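Local coordinates for protein Rho-class glutathione S-transferase (Laternula elliptica, PDB 3QAV) that probably transfers glutathione to electrophilic substrates, as a cytosolic glutathione S-transferase whose glutathione site lies in the thioredoxin-like N-terminal domain, at residues M215-R219 and P220-K224; K179-M183 and A184-F188; T80-G84 and D85-N89. All coordinates share one frame; numbering follows the deposited sequence.

Contact 1: residues M215-R219 and P220-K224; sequences MMMDR and PTIVK
Ile222 and Arg219 make the tight part of the turn between helix 207-217 and helix 220-224. The tip of Ile222, CD1, lies 3.5 Å from Arg219 CD, near the plane of the guanidinium and at its edge. With CG anti to the main-chain N (chi1 -162°), the Arg219 chain runs extended to NE and lies alongside Thr221. Both polar ends share one acid on helix 36-47: Arg219 NE forms a salt bridge with Glu47 OE1, and Thr221 OG1 a hydrogen bond with the same oxygen. Ile222 also reaches back to the preceding helix, where its CB sits 3.3 Å from Met216 O.

Arg219 is the N-cap of the short helix. Its O accepts a fairly straight bond from Val223 N (3.1 Å, 165°) and a weak one from Ile222 N. Val223 CG2 rests 3.5 Å from Met217 O. The other side is looser. Met217 SD is 4.2 Å from Ile222 CG2, and the two side chains cross at about a right angle. Asp218 and Pro220 are exposed to solvent.

Replacing Arg219 by an alanine would probably leave Glu47 without its cationic mate and open a gap beside Ile222 CD1.

The join lies where helix 207-217 passes into helix 220-224. Met216, Met217 and Ile222 pack on Phe189 of helix 183-197, and Ile222 also meets Leu43 of helix 36-47.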
ATOM      1  N   MET A 215       0.701  14.398  21.750  1.00 34.32           N
ATOM      2  CA  MET A 215       1.393  15.509  21.109  1.00 36.15           C
ATOM      3  C   MET A 215       0.702  15.875  19.800  1.00 35.93           C
ATOM      4  O   MET A 215       0.398  17.042  19.549  1.00 35.64           O
ATOM      5  CB  MET A 215       2.852  15.160  20.809  1.00 37.18           C
ATOM      6  CG  MET A 215       3.467  16.073  19.750  1.00 40.52           C
ATOM      7  SD  MET A 215       5.142  15.648  19.276  1.00 44.88           S
ATOM      8  CE  MET A 215       4.845  14.241  18.179  1.00 45.25           C
ATOM      9  N   MET A 216       0.470  14.864  18.971  1.00 34.41           N
ATOM     10  CA  MET A 216      -0.165  15.064  17.675  1.00 32.87           C
ATOM     11  C   MET A 216      -1.581  15.624  17.787  1.00 30.20           C
ATOM     12  O   MET A 216      -1.985  16.455  16.975  1.00 29.03           O
ATOM     13  CB  MET A 216      -0.171  13.745  16.899  1.00 32.02           C
ATOM     14  CG  MET A 216       1.209  13.297  16.448  1.00 31.22           C
ATOM     15  SD  MET A 216       1.895  14.316  15.102  1.00 32.32           S
ATOM     16  CE  MET A 216       1.297  13.402  13.660  1.00 32.48           C
ATOM     17  N   MET A 217      -2.330  15.166  18.786  1.00 31.38           N
ATOM     18  CA  MET A 217      -3.699  15.646  19.000  1.00 32.04           C
ATOM     19  C   MET A 217      -3.745  17.124  19.364  1.00 32.86           C
ATOM     20  O   MET A 217      -4.804  17.746  19.303  1.00 34.03           O
ATOM     21  CB  MET A 217      -4.383  14.850  20.105  1.00 32.54           C
ATOM     22  CG  MET A 217      -4.990  13.553  19.634  1.00 33.76           C
ATOM     23  SD  MET A 217      -6.300  13.831  18.435  1.00 34.21           S
ATOM     24  CE  MET A 217      -7.663  14.271  19.541  1.00 34.45           C
ATOM     25  N   ASP A 218      -2.604  17.676  19.758  1.00 30.98           N
ATOM     26  CA  ASP A 218      -2.529  19.083  20.111  1.00 33.42           C
ATOM     27  C   ASP A 218      -2.003  19.914  18.931  1.00 32.34           C
ATOM     28  O   ASP A 218      -2.005  21.138  18.973  1.00 31.29           O
ATOM     29  CB  ASP A 218      -1.648  19.273  21.354  1.00 36.58           C
ATOM     30  CG  ASP A 218      -2.349  18.829  22.646  1.00 42.02           C
ATOM     31  OD1 ASP A 218      -3.468  19.319  22.912  1.00 45.60           O
ATOM     32  OD2 ASP A 218      -1.786  17.998  23.399  1.00 44.18           O
ATOM     33  N   ARG A 219      -1.570  19.240  17.873  1.00 30.12           N
ATOM     34  CA  ARG A 219      -1.066  19.918  16.687  1.00 29.31           C
ATOM     35  C   ARG A 219      -2.259  20.553  15.963  1.00 30.75           C
ATOM     36  O   ARG A 219      -3.206  19.868  15.583  1.00 28.72           O
ATOM     37  CB  ARG A 219      -0.358  18.896  15.795  1.00 32.15           C
ATOM     38  CG  ARG A 219       0.578  19.479  14.758  1.00 30.71           C
ATOM     39  CD  ARG A 219       1.250  18.354  13.962  1.00 31.09           C
ATOM     40  NE  ARG A 219       2.026  18.884  12.847  1.00 28.90           N
ATOM     41  CZ  ARG A 219       3.252  19.379  12.955  1.00 29.40           C
ATOM     42  NH1 ARG A 219       3.867  19.850  11.878  1.00 25.46           N
ATOM     43  NH2 ARG A 219       3.867  19.383  14.132  1.00 27.92           N
ATOM     44  N   PRO A 220      -2.226  21.882  15.759  1.00 32.51           N
ATOM     45  CA  PRO A 220      -3.319  22.597  15.088  1.00 32.36           C
ATOM     46  C   PRO A 220      -3.905  21.987  13.812  1.00 32.49           C
ATOM     47  O   PRO A 220      -5.128  21.985  13.638  1.00 28.97           O
ATOM     48  CB  PRO A 220      -2.740  24.000  14.872  1.00 33.23           C
ATOM     49  CG  PRO A 220      -1.256  23.782  14.885  1.00 36.14           C
ATOM     50  CD  PRO A 220      -1.074  22.774  15.976  1.00 34.49           C
ATOM     51  N   THR A 221      -3.055  21.468  12.926  1.00 31.45           N
ATOM     52  CA  THR A 221      -3.537  20.868  11.684  1.00 30.90           C
ATOM     53  C   THR A 221      -4.358  19.605  11.932  1.00 31.47           C
ATOM     54  O   THR A 221      -5.277  19.298  11.169  1.00 31.14           O
ATOM     55  CB  THR A 221      -2.373  20.509  10.733  1.00 31.57           C
ATOM     56  OG1 THR A 221      -1.461  19.626  11.403  1.00 31.60           O
ATOM     57  CG2 THR A 221      -1.633  21.764  10.289  1.00 29.97           C
ATOM     58  N   ILE A 222      -4.012  18.863  12.982  1.00 30.44           N
ATOM     59  CA  ILE A 222      -4.740  17.645  13.318  1.00 31.57           C
ATOM     60  C   ILE A 222      -6.074  18.052  13.936  1.00 32.70           C
ATOM     61  O   ILE A 222      -7.110  17.466  13.630  1.00 32.92           O
ATOM     62  CB  ILE A 222      -3.962  16.738  14.334  1.00 32.53           C
ATOM     63  CG1 ILE A 222      -2.877  15.916  13.621  1.00 32.21           C
ATOM     64  CG2 ILE A 222      -4.917  15.746  14.992  1.00 32.64           C
ATOM     65  CD1 ILE A 222      -1.695  16.713  13.151  1.00 36.35           C
ATOM     66  N   VAL A 223      -6.045  19.059  14.806  1.00 30.56           N
ATOM     67  CA  VAL A 223      -7.268  19.542  15.439  1.00 30.91           C
ATOM     68  C   VAL A 223      -8.269  19.929  14.359  1.00 32.20           C
ATOM     69  O   VAL A 223      -9.455  19.615  14.457  1.00 32.52           O
ATOM     70  CB  VAL A 223      -6.999  20.784  16.323  1.00 27.98           C
ATOM     71  CG1 VAL A 223      -8.314  21.322  16.881  1.00 29.13           C
ATOM     72  CG2 VAL A 223      -6.061  20.417  17.453  1.00 27.42           C
ATOM     73  N   LYS A 224      -7.772  20.610  13.327  1.00 31.81           N
ATOM     74  CA  LYS A 224      -8.595  21.059  12.211  1.00 33.31           C
ATOM     75  C   LYS A 224      -9.147  19.923  11.348  1.00 32.79           C
ATOM     76  O   LYS A 224     -10.165  20.081  10.677  1.00 32.83           O
ATOM     77  CB  LYS A 224      -7.790  21.994  11.304  1.00 35.58           C
ATOM     78  CG  LYS A 224      -7.324  23.280  11.955  1.00 44.31           C
ATOM     79  CD  LYS A 224      -6.667  24.203  10.924  1.00 48.15           C
ATOM     80  CE  LYS A 224      -6.498  25.622  11.456  1.00 49.72           C
ATOM     81  NZ  LYS A 224      -5.676  25.659  12.697  1.00 52.80           N
TER

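Contact 2: residues K179-M183 and A184-F188; sequences KEFTM and ADVFF
Asp185 and Thr182 grip each other in both a capping box and a water bridge. Thr182 N donates to the anti lone pair of Asp185 OD1 at 3.1 Å, with an angle of 155°. Thr182 OG1 accepts a weak bond from Ala184 N. The main chain adds a bond from Asp185 N to Thr182 O, 2.9 Å long, with the donor above the carbonyl plane. A water completes the set. It accepts from Thr182 OG1 and donates to Asp185 OD1 and to Glu180 O, the last 2.7 Å away. OD1 therefore has two donors, while Asp185 OD2 is held by Tyr212 OH and Val176 N. With both oxygens bonded, the buried carboxylate is fixed in its rotation.

The Phe181 ring lies alongside Asp185, its plane only 18° from that of the carboxylate. Its CE1 is 3.9 Å from Asp185 CB, and its CZ meets Val186 CG2. Met183 takes a bent path, with chi2 at 64°, that turns its sulfur back toward the helix. CG meets Phe187 CE1 at 3.5 Å, and SD stands at the ring edge in a Met-aromatic contact. Met183 O accepts from Phe187 N at 3.3 Å.

This N-capped start of helix 183-197 is buried among other helices. Met183 and Val186 touch Val44 of helix 36-47, Met183 and Phe187 meet Met122 of helix 112-124, and Phe187 reaches Thr92 of helix 91-101.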
ATOM      1  N   LYS A 179      13.027  13.008  14.079  1.00 31.18           N
ATOM      2  CA  LYS A 179      12.700  13.913  15.177  1.00 34.57           C
ATOM      3  C   LYS A 179      11.876  15.103  14.678  1.00 35.55           C
ATOM      4  O   LYS A 179      11.629  16.060  15.413  1.00 35.56           O
ATOM      5  CB  LYS A 179      13.980  14.400  15.860  1.00 36.26           C
ATOM      6  CG  LYS A 179      14.699  13.312  16.634  1.00 38.53           C
ATOM      7  CD  LYS A 179      15.988  13.820  17.247  1.00 41.62           C
ATOM      8  CE  LYS A 179      16.723  12.700  17.970  1.00 44.49           C
ATOM      9  NZ  LYS A 179      15.910  12.129  19.086  1.00 44.52           N
ATOM     10  N   GLU A 180      11.457  15.029  13.418  1.00 34.80           N
ATOM     11  CA  GLU A 180      10.641  16.067  12.802  1.00 35.67           C
ATOM     12  C   GLU A 180       9.384  15.449  12.187  1.00 34.96           C
ATOM     13  O   GLU A 180       9.363  14.271  11.821  1.00 34.24           O
ATOM     14  CB  GLU A 180      11.423  16.782  11.690  1.00 37.97           C
ATOM     15  CG  GLU A 180      12.351  17.889  12.152  1.00 43.25           C
ATOM     16  CD  GLU A 180      13.068  18.556  10.987  1.00 45.73           C
ATOM     17  OE1 GLU A 180      12.427  18.785   9.940  1.00 46.83           O
ATOM     18  OE2 GLU A 180      14.270  18.860  11.118  1.00 48.27           O
ATOM     19  N   PHE A 181       8.336  16.252  12.079  1.00 32.01           N
ATOM     20  CA  PHE A 181       7.086  15.813  11.473  1.00 31.43           C
ATOM     21  C   PHE A 181       7.383  15.589   9.978  1.00 29.31           C
ATOM     22  O   PHE A 181       8.050  16.408   9.349  1.00 29.26           O
ATOM     23  CB  PHE A 181       6.032  16.910  11.646  1.00 29.40           C
ATOM     24  CG  PHE A 181       4.743  16.640  10.926  1.00 32.18           C
ATOM     25  CD1 PHE A 181       3.691  15.998  11.574  1.00 32.45           C
ATOM     26  CD2 PHE A 181       4.577  17.040   9.599  1.00 31.55           C
ATOM     27  CE1 PHE A 181       2.482  15.756  10.908  1.00 34.40           C
ATOM     28  CE2 PHE A 181       3.379  16.802   8.924  1.00 33.67           C
ATOM     29  CZ  PHE A 181       2.326  16.159   9.581  1.00 34.84           C
ATOM     30  N   THR A 182       6.906  14.479   9.419  1.00 27.46           N
ATOM     31  CA  THR A 182       7.141  14.175   8.007  1.00 25.14           C
ATOM     32  C   THR A 182       5.949  13.433   7.416  1.00 25.08           C
ATOM     33  O   THR A 182       4.978  13.156   8.116  1.00 23.63           O
ATOM     34  CB  THR A 182       8.389  13.284   7.817  1.00 24.76           C
ATOM     35  OG1 THR A 182       8.163  12.011   8.434  1.00 24.39           O
ATOM     36  CG2 THR A 182       9.615  13.934   8.448  1.00 24.44           C
ATOM     37  N   MET A 183       6.034  13.102   6.132  1.00 23.21           N
ATOM     38  CA  MET A 183       4.950  12.388   5.460  1.00 24.60           C
ATOM     39  C   MET A 183       4.595  11.109   6.214  1.00 23.21           C
ATOM     40  O   MET A 183       3.448  10.687   6.200  1.00 24.12           O
ATOM     41  CB  MET A 183       5.342  12.033   4.017  1.00 22.15           C
ATOM     42  CG  MET A 183       4.187  11.472   3.188  1.00 23.66           C
ATOM     43  SD  MET A 183       2.853  12.674   2.938  1.00 26.65           S
ATOM     44  CE  MET A 183       3.526  13.661   1.609  1.00 19.73           C
ATOM     45  N   ALA A 184       5.579  10.498   6.870  1.00 23.41           N
ATOM     46  CA  ALA A 184       5.345   9.267   7.623  1.00 24.52           C
ATOM     47  C   ALA A 184       4.292   9.451   8.715  1.00 24.48           C
ATOM     48  O   ALA A 184       3.483   8.550   8.964  1.00 24.22           O
ATOM     49  CB  ALA A 184       6.645   8.768   8.242  1.00 24.26           C
ATOM     50  N   ASP A 185       4.303  10.610   9.372  1.00 24.12           N
ATOM     51  CA  ASP A 185       3.327  10.874  10.424  1.00 23.70           C
ATOM     52  C   ASP A 185       1.931  11.078   9.847  1.00 23.35           C
ATOM     53  O   ASP A 185       0.925  10.824  10.510  1.00 24.81           O
ATOM     54  CB  ASP A 185       3.750  12.091  11.239  1.00 23.13           C
ATOM     55  CG  ASP A 185       5.050  11.855  11.972  1.00 25.35           C
ATOM     56  OD1 ASP A 185       6.098  12.358  11.510  1.00 22.88           O
ATOM     57  OD2 ASP A 185       5.017  11.141  13.000  1.00 23.80           O
ATOM     58  N   VAL A 186       1.879  11.531   8.605  1.00 21.74           N
ATOM     59  CA  VAL A 186       0.609  11.751   7.925  1.00 23.58           C
ATOM     60  C   VAL A 186      -0.076  10.393   7.742  1.00 22.83           C
ATOM     61  O   VAL A 186      -1.300  10.269   7.858  1.00 22.89           O
ATOM     62  CB  VAL A 186       0.844  12.383   6.531  1.00 24.27           C
ATOM     63  CG1 VAL A 186      -0.401  12.258   5.686  1.00 25.56           C
ATOM     64  CG2 VAL A 186       1.249  13.837   6.683  1.00 24.16           C
ATOM     65  N   PHE A 187       0.727   9.377   7.453  1.00 22.65           N
ATOM     66  CA  PHE A 187       0.200   8.034   7.243  1.00 24.13           C
ATOM     67  C   PHE A 187      -0.068   7.327   8.560  1.00 22.84           C
ATOM     68  O   PHE A 187      -1.067   6.634   8.720  1.00 23.17           O
ATOM     69  CB  PHE A 187       1.199   7.187   6.435  1.00 25.70           C
ATOM     70  CG  PHE A 187       1.259   7.527   4.967  1.00 26.32           C
ATOM     71  CD1 PHE A 187       1.468   8.832   4.543  1.00 26.22           C
ATOM     72  CD2 PHE A 187       1.118   6.526   4.006  1.00 26.90           C
ATOM     73  CE1 PHE A 187       1.534   9.140   3.181  1.00 26.52           C
ATOM     74  CE2 PHE A 187       1.184   6.822   2.646  1.00 27.58           C
ATOM     75  CZ  PHE A 187       1.392   8.132   2.235  1.00 28.48           C
ATOM     76  N   PHE A 188       0.836   7.514   9.509  1.00 23.55           N
ATOM     77  CA  PHE A 188       0.742   6.831  10.796  1.00 25.02           C
ATOM     78  C   PHE A 188      -0.338   7.297  11.761  1.00 25.95           C
ATOM     79  O   PHE A 188      -1.179   6.514  12.181  1.00 27.18           O
ATOM     80  CB  PHE A 188       2.103   6.904  11.496  1.00 24.45           C
ATOM     81  CG  PHE A 188       2.167   6.136  12.782  1.00 24.30           C
ATOM     82  CD1 PHE A 188       1.938   4.764  12.799  1.00 23.88           C
ATOM     83  CD2 PHE A 188       2.476   6.779  13.973  1.00 23.17           C
ATOM     84  CE1 PHE A 188       2.018   4.043  13.988  1.00 23.69           C
ATOM     85  CE2 PHE A 188       2.558   6.064  15.167  1.00 20.74           C
ATOM     86  CZ  PHE A 188       2.329   4.698  15.172  1.00 23.09           C
TER
HETATM   87  O   HOH W   1       8.834  11.673  11.164  1.00 23.98           O

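Contact 3: residues T80-G84 and D85-N89; sequences TFTDG and DVVVN
Strands 80-83 and 86-88 form a beta hairpin at one side of the four-stranded sheet in the N-terminal domain. Their axes run antiparallel, 163° between directions and 4.7 Å apart at closest approach. Phe81 and Val88 are a hydrogen-bonded pair. Val88 N donates to Phe81 O at 2.9 Å and 168°, while the return bond from Phe81 N is weak. Asp83 and Val86 make the next hydrogen-bonded pair, with Asp83 N 2.9 Å from Val86 O. Val86 N donates back to Asp83 O, 3.2 Å away, from above the carbonyl plane.

A type II' turn from Asp83 to Val86 closes the hairpin. Gly84 has a positive phi, which suits glycine.

Phe81, Asp83, Val86 and Val88 share the face turned to helix 91-101. Phe81 holds CG anti to the backbone N (chi1 171°), which carries its ring along this face to Ile94 and Leu98, while Asp83 OD1 is bonded to both Tyr97 OH and Tyr102 OH. Phe81 CD2 is 4.4 Å from Val88 CB. Thr82 and Val87 lie side by side on the other face, pointing the same way, and touch lightly at CG2 to CG2, 4.2 Å. At the open end Asn89 OD1 lies 3.2 Å from Thr80 CG2 and is buried without a polar partner. Asn89 ND2 is held instead by Leu72 O.

Val86, Val88 and Asn89 also pack on Thr113 and Gln120 of the second subunit. Such an antiparallel hairpin, just after the glutathione-binding residues Gln77 and Val78, is characteristic of the thioredoxin-like domain of glutathione transferases.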
ATOM      1  N   THR A  80     -11.290  11.565  -3.678  1.00 29.41           N
ATOM      2  CA  THR A  80     -11.198  11.787  -5.110  1.00 30.33           C
ATOM      3  C   THR A  80     -10.675  13.216  -5.093  1.00 31.15           C
ATOM      4  O   THR A  80     -11.178  14.062  -4.355  1.00 30.78           O
ATOM      5  CB  THR A  80     -12.563  11.702  -5.805  1.00 30.42           C
ATOM      6  OG1 THR A  80     -13.017  10.345  -5.777  1.00 29.08           O
ATOM      7  CG2 THR A  80     -12.447  12.154  -7.255  1.00 29.34           C
ATOM      8  N   PHE A  81      -9.661  13.480  -5.898  1.00 31.53           N
ATOM      9  CA  PHE A  81      -9.021  14.781  -5.883  1.00 32.04           C
ATOM     10  C   PHE A  81      -8.745  15.345  -7.267  1.00 32.19           C
ATOM     11  O   PHE A  81      -8.389  14.605  -8.179  1.00 31.95           O
ATOM     12  CB  PHE A  81      -7.704  14.619  -5.107  1.00 31.80           C
ATOM     13  CG  PHE A  81      -6.785  15.806  -5.162  1.00 31.17           C
ATOM     14  CD1 PHE A  81      -6.732  16.709  -4.107  1.00 32.29           C
ATOM     15  CD2 PHE A  81      -5.918  15.981  -6.232  1.00 31.25           C
ATOM     16  CE1 PHE A  81      -5.823  17.766  -4.113  1.00 32.91           C
ATOM     17  CE2 PHE A  81      -5.007  17.033  -6.247  1.00 32.53           C
ATOM     18  CZ  PHE A  81      -4.960  17.925  -5.187  1.00 31.59           C
ATOM     19  N   THR A  82      -8.921  16.656  -7.412  1.00 33.01           N
ATOM     20  CA  THR A  82      -8.623  17.341  -8.665  1.00 34.81           C
ATOM     21  C   THR A  82      -7.808  18.594  -8.347  1.00 36.39           C
ATOM     22  O   THR A  82      -7.883  19.146  -7.243  1.00 34.77           O
ATOM     23  CB  THR A  82      -9.885  17.786  -9.426  1.00 34.28           C
ATOM     24  OG1 THR A  82     -10.526  18.850  -8.711  1.00 37.09           O
ATOM     25  CG2 THR A  82     -10.847  16.621  -9.598  1.00 33.74           C
ATOM     26  N   ASP A  83      -7.020  19.030  -9.318  1.00 38.15           N
ATOM     27  CA  ASP A  83      -6.197  20.224  -9.174  1.00 41.53           C
ATOM     28  C   ASP A  83      -5.996  20.753 -10.586  1.00 43.93           C
ATOM     29  O   ASP A  83      -5.044  20.381 -11.279  1.00 44.82           O
ATOM     30  CB  ASP A  83      -4.844  19.885  -8.543  1.00 39.16           C
ATOM     31  CG  ASP A  83      -4.042  21.124  -8.195  1.00 38.83           C
ATOM     32  OD1 ASP A  83      -2.873  20.984  -7.780  1.00 36.38           O
ATOM     33  OD2 ASP A  83      -4.581  22.241  -8.334  1.00 38.07           O
ATOM     34  N   GLY A  84      -6.908  21.620 -11.009  1.00 45.98           N
ATOM     35  CA  GLY A  84      -6.831  22.147 -12.351  1.00 47.75           C
ATOM     36  C   GLY A  84      -7.322  21.032 -13.246  1.00 50.41           C
ATOM     37  O   GLY A  84      -8.457  20.581 -13.113  1.00 50.87           O
ATOM     38  N   ASP A  85      -6.464  20.566 -14.146  1.00 52.47           N
ATOM     39  CA  ASP A  85      -6.840  19.491 -15.053  1.00 53.63           C
ATOM     40  C   ASP A  85      -6.377  18.153 -14.504  1.00 51.97           C
ATOM     41  O   ASP A  85      -6.824  17.097 -14.946  1.00 53.35           O
ATOM     42  CB  ASP A  85      -6.229  19.732 -16.432  1.00 57.00           C
ATOM     43  CG  ASP A  85      -6.713  21.024 -17.058  1.00 60.46           C
ATOM     44  OD1 ASP A  85      -7.946  21.186 -17.200  1.00 63.18           O
ATOM     45  OD2 ASP A  85      -5.863  21.875 -17.404  1.00 61.66           O
ATOM     46  N   VAL A  86      -5.475  18.207 -13.533  1.00 49.54           N
ATOM     47  CA  VAL A  86      -4.954  17.001 -12.911  1.00 46.21           C
ATOM     48  C   VAL A  86      -6.057  16.339 -12.089  1.00 43.71           C
ATOM     49  O   VAL A  86      -6.827  17.013 -11.403  1.00 42.74           O
ATOM     50  CB  VAL A  86      -3.773  17.334 -11.968  1.00 47.49           C
ATOM     51  CG1 VAL A  86      -3.094  16.054 -11.512  1.00 46.14           C
ATOM     52  CG2 VAL A  86      -2.786  18.247 -12.674  1.00 48.02           C
ATOM     53  N   VAL A  87      -6.141  15.020 -12.177  1.00 40.84           N
ATOM     54  CA  VAL A  87      -7.125  14.259 -11.420  1.00 39.59           C
ATOM     55  C   VAL A  87      -6.371  13.084 -10.824  1.00 37.85           C
ATOM     56  O   VAL A  87      -5.707  12.352 -11.551  1.00 37.70           O
ATOM     57  CB  VAL A  87      -8.255  13.712 -12.314  1.00 40.03           C
ATOM     58  CG1 VAL A  87      -9.179  12.837 -11.488  1.00 39.15           C
ATOM     59  CG2 VAL A  87      -9.043  14.861 -12.935  1.00 41.50           C
ATOM     60  N   VAL A  88      -6.463  12.905  -9.510  1.00 34.24           N
ATOM     61  CA  VAL A  88      -5.756  11.808  -8.844  1.00 32.75           C
ATOM     62  C   VAL A  88      -6.629  11.232  -7.733  1.00 30.77           C
ATOM     63  O   VAL A  88      -7.231  11.979  -6.969  1.00 30.48           O
ATOM     64  CB  VAL A  88      -4.430  12.309  -8.224  1.00 32.05           C
ATOM     65  CG1 VAL A  88      -3.531  11.143  -7.920  1.00 31.09           C
ATOM     66  CG2 VAL A  88      -3.752  13.310  -9.158  1.00 30.41           C
ATOM     67  N   ASN A  89      -6.671   9.911  -7.611  1.00 30.90           N
ATOM     68  CA  ASN A  89      -7.513   9.303  -6.587  1.00 33.11           C
ATOM     69  C   ASN A  89      -6.837   8.550  -5.442  1.00 33.03           C
ATOM     70  O   ASN A  89      -7.195   8.746  -4.281  1.00 36.46           O
ATOM     71  CB  ASN A  89      -8.547   8.391  -7.246  1.00 34.10           C
ATOM     72  CG  ASN A  89      -9.449   9.140  -8.201  1.00 35.88           C
ATOM     73  OD1 ASN A  89     -10.003  10.180  -7.854  1.00 38.02           O
ATOM     74  ND2 ASN A  89      -9.605   8.614  -9.407  1.00 36.35           N
TER

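All three contacts are local and follow in series along the chain, none nesting within or crossing another. Contact 3 comes first and closes the hairpin turn of the N-terminal sheet. Contact 2 then starts helix 183-197, after the loop that follows helix 148-172. Contact 1 comes last, at the bend from helix 207-217 into helix 220-224. Contacts 1 and 2 touch: the guanidinium of Arg219 makes a cation-pi contact with Phe181, and Met216 CE packs on both Phe181 and Asp185. Both also lean on helix 36-47, so they tie the C-terminal helices to the N-terminal domain. Contact 3 stands apart, its nearest atoms about 11 Å from those of contact 2.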